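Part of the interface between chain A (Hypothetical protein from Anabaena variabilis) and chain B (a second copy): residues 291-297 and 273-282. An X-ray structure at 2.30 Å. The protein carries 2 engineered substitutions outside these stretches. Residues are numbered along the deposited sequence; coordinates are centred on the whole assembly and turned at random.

Chain A 291-297: SGGGAFG
Chain B (273-282) HVPIPPLPEV

Ala A295 and Pro B277 form the apolar centre of a contact that has no hydrogen bond across it and buries 316 Å², both sides summed. The Ala A295 methyl leaves its backbone sideways, with CB 3.8 Å from Val B274 CG1, 4.3 Å from Pro B277 CD and 3.3 Å from Pro B275 O. Alanine suits this slot because one small methyl fits among two side chains and a carbonyl; Ala A295 CA also lies 3.5 Å from Pro B275 O in a CA-H...O contact. Val B274, chi1 t, sends CG1 to within 3.5 Å of Ala A295 O and 4.0 Å of Phe A296 CE1, meeting the ring obliquely. Phe A296 (chi1 -45°, chi2 -77°) points CB away, yet its ring end returns to the contact.

The chains run antiparallel: CA atoms pair as Ala A295 with Pro B275 (5.0 Å), Gly A294 with Pro B277 (5.4 Å) and Gly A293 with Glu B281 (5.5 Å). Chain B is extended from Val B274 (phi/psi -87/115) to Pro B278 (-58/152), the N-cap of a helix beginning at Leu B279. Pro B277, C-gamma exo, points toward chain A, placing CG 3.5 Å from Gly A292 O and CB 3.2 Å from Gly A293 O.

All three glycines suit their backbone angles, and at two of them a CB would also crowd chain B. Gly A292 (61/26) leaves the preceding helix with positive phi, where a CB would strike Phe A296 CD2 of its own chain. Gly A293 (70/19) also has positive phi, and a CB there would sit tightly, 3.3 Å from Glu B281 O. At Gly A294 (122/-9) a CB would be jammed against the carbonyl O of the residue before and would lie 3.5 Å from Pro B277 CB. Ser A291 O accepts from Gly A294 N (3.0 Å) and Phe A296 N (2.9 Å), bracing the turn.

At the polar edge, Gly A293 O meets Glu B281 CB at 3.6 Å, while the Glu B281 carboxylate makes no bond across.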

# COMPACT_ATOMS: atom_id res chain seq x y z
N SER A 291 -1.74 9.92 -14.67
CA SER A 291 -1.73 11.38 -14.75
C SER A 291 -2.30 12.05 -13.49
O SER A 291 -2.12 13.26 -13.32
CB SER A 291 -2.58 11.87 -15.90
OG SER A 291 -3.95 11.68 -15.62
N GLY A 292 -3.02 11.30 -12.65
CA GLY A 292 -3.68 11.85 -11.47
C GLY A 292 -4.72 12.91 -11.82
O GLY A 292 -5.04 13.78 -11.00
N GLY A 293 -5.27 12.82 -13.02
CA GLY A 293 -6.23 13.77 -13.53
C GLY A 293 -5.62 15.11 -13.82
O GLY A 293 -6.35 16.10 -13.91
N GLY A 294 -4.29 15.17 -13.96
CA GLY A 294 -3.60 16.43 -14.20
C GLY A 294 -2.54 16.76 -13.17
O GLY A 294 -1.79 17.71 -13.35
N ALA A 295 -2.45 16.01 -12.08
CA ALA A 295 -1.43 16.29 -11.06
C ALA A 295 -0.02 15.89 -11.53
O ALA A 295 0.99 16.47 -11.09
CB ALA A 295 -1.79 15.60 -9.76
N PHE A 296 0.04 14.90 -12.42
CA PHE A 296 1.28 14.40 -12.96
C PHE A 296 1.19 14.42 -14.47
O PHE A 296 0.11 14.54 -15.06
CB PHE A 296 1.50 12.97 -12.47
CG PHE A 296 1.22 12.80 -10.99
CD1 PHE A 296 2.14 13.24 -10.05
CD2 PHE A 296 0.03 12.23 -10.56
CE1 PHE A 296 1.87 13.10 -8.67
CE2 PHE A 296 -0.25 12.09 -9.21
CZ PHE A 296 0.66 12.53 -8.25
N GLY A 297 2.33 14.32 -15.12
CA GLY A 297 2.35 14.34 -16.57
C GLY A 297 1.57 13.18 -17.15
O GLY A 297 1.34 12.15 -16.49
N HIS B 273 5.03 21.56 -6.02
CA HIS B 273 5.16 21.55 -7.48
C HIS B 273 4.02 20.79 -8.15
O HIS B 273 3.74 21.01 -9.32
CB HIS B 273 6.51 20.93 -7.89
CG HIS B 273 6.62 19.46 -7.60
ND1 HIS B 273 7.03 18.97 -6.38
CD2 HIS B 273 6.39 18.38 -8.39
CE1 HIS B 273 7.05 17.65 -6.43
NE2 HIS B 273 6.66 17.26 -7.63
N VAL B 274 3.35 19.91 -7.39
CA VAL B 274 2.27 19.06 -7.90
C VAL B 274 0.95 19.79 -7.84
O VAL B 274 0.46 20.08 -6.76
CB VAL B 274 2.14 17.77 -7.07
CG1 VAL B 274 1.07 16.86 -7.66
CG2 VAL B 274 3.48 17.03 -7.00
N PRO B 275 0.34 20.08 -8.99
CA PRO B 275 -0.96 20.75 -8.87
C PRO B 275 -2.13 19.85 -8.42
O PRO B 275 -2.06 18.61 -8.47
CB PRO B 275 -1.24 21.21 -10.30
CG PRO B 275 -0.47 20.27 -11.17
CD PRO B 275 0.74 19.90 -10.40
N ILE B 276 -3.20 20.52 -7.98
CA ILE B 276 -4.47 19.88 -7.71
C ILE B 276 -5.31 20.19 -8.94
O ILE B 276 -5.61 21.35 -9.20
CB ILE B 276 -5.20 20.45 -6.47
CG1 ILE B 276 -4.39 20.17 -5.20
CG2 ILE B 276 -6.62 19.87 -6.41
CD1 ILE B 276 -5.09 20.57 -3.87
N PRO B 277 -5.71 19.16 -9.70
CA PRO B 277 -6.53 19.52 -10.85
C PRO B 277 -7.90 20.13 -10.46
O PRO B 277 -8.29 20.09 -9.27
CB PRO B 277 -6.77 18.18 -11.56
CG PRO B 277 -5.83 17.19 -10.93
CD PRO B 277 -5.49 17.70 -9.59
N PRO B 278 -8.63 20.69 -11.43
CA PRO B 278 -9.97 21.19 -11.11
C PRO B 278 -10.79 20.03 -10.55
O PRO B 278 -10.52 18.89 -10.92
CB PRO B 278 -10.52 21.62 -12.46
CG PRO B 278 -9.31 21.92 -13.30
CD PRO B 278 -8.28 20.91 -12.85
N LEU B 279 -11.77 20.32 -9.70
CA LEU B 279 -12.55 19.28 -9.03
C LEU B 279 -13.28 18.29 -9.94
O LEU B 279 -13.34 17.11 -9.59
CB LEU B 279 -13.50 19.88 -7.98
CG LEU B 279 -12.80 20.45 -6.73
CD1 LEU B 279 -13.80 21.07 -5.75
CD2 LEU B 279 -11.98 19.39 -5.99
N PRO B 280 -13.84 18.74 -11.09
CA PRO B 280 -14.46 17.76 -12.00
C PRO B 280 -13.47 16.67 -12.43
O PRO B 280 -13.86 15.51 -12.56
CB PRO B 280 -14.87 18.61 -13.22
CG PRO B 280 -15.05 19.95 -12.69
CD PRO B 280 -13.97 20.10 -11.64
N GLU B 281 -12.21 17.04 -12.65
CA GLU B 281 -11.17 16.05 -13.00
C GLU B 281 -10.84 15.13 -11.84
O GLU B 281 -10.60 13.95 -12.05
CB GLU B 281 -9.88 16.74 -13.52
CG GLU B 281 -10.04 17.31 -14.93
CD GLU B 281 -10.42 16.23 -15.92
OE1 GLU B 281 -9.70 15.22 -16.01
OE2 GLU B 281 -11.47 16.39 -16.58
N VAL B 282 -10.81 15.67 -10.63
CA VAL B 282 -10.53 14.88 -9.44
C VAL B 282 -11.69 13.89 -9.22
O VAL B 282 -11.48 12.73 -8.86
CB VAL B 282 -10.29 15.77 -8.17
CG1 VAL B 282 -10.02 14.91 -6.94
CG2 VAL B 282 -9.14 16.77 -8.37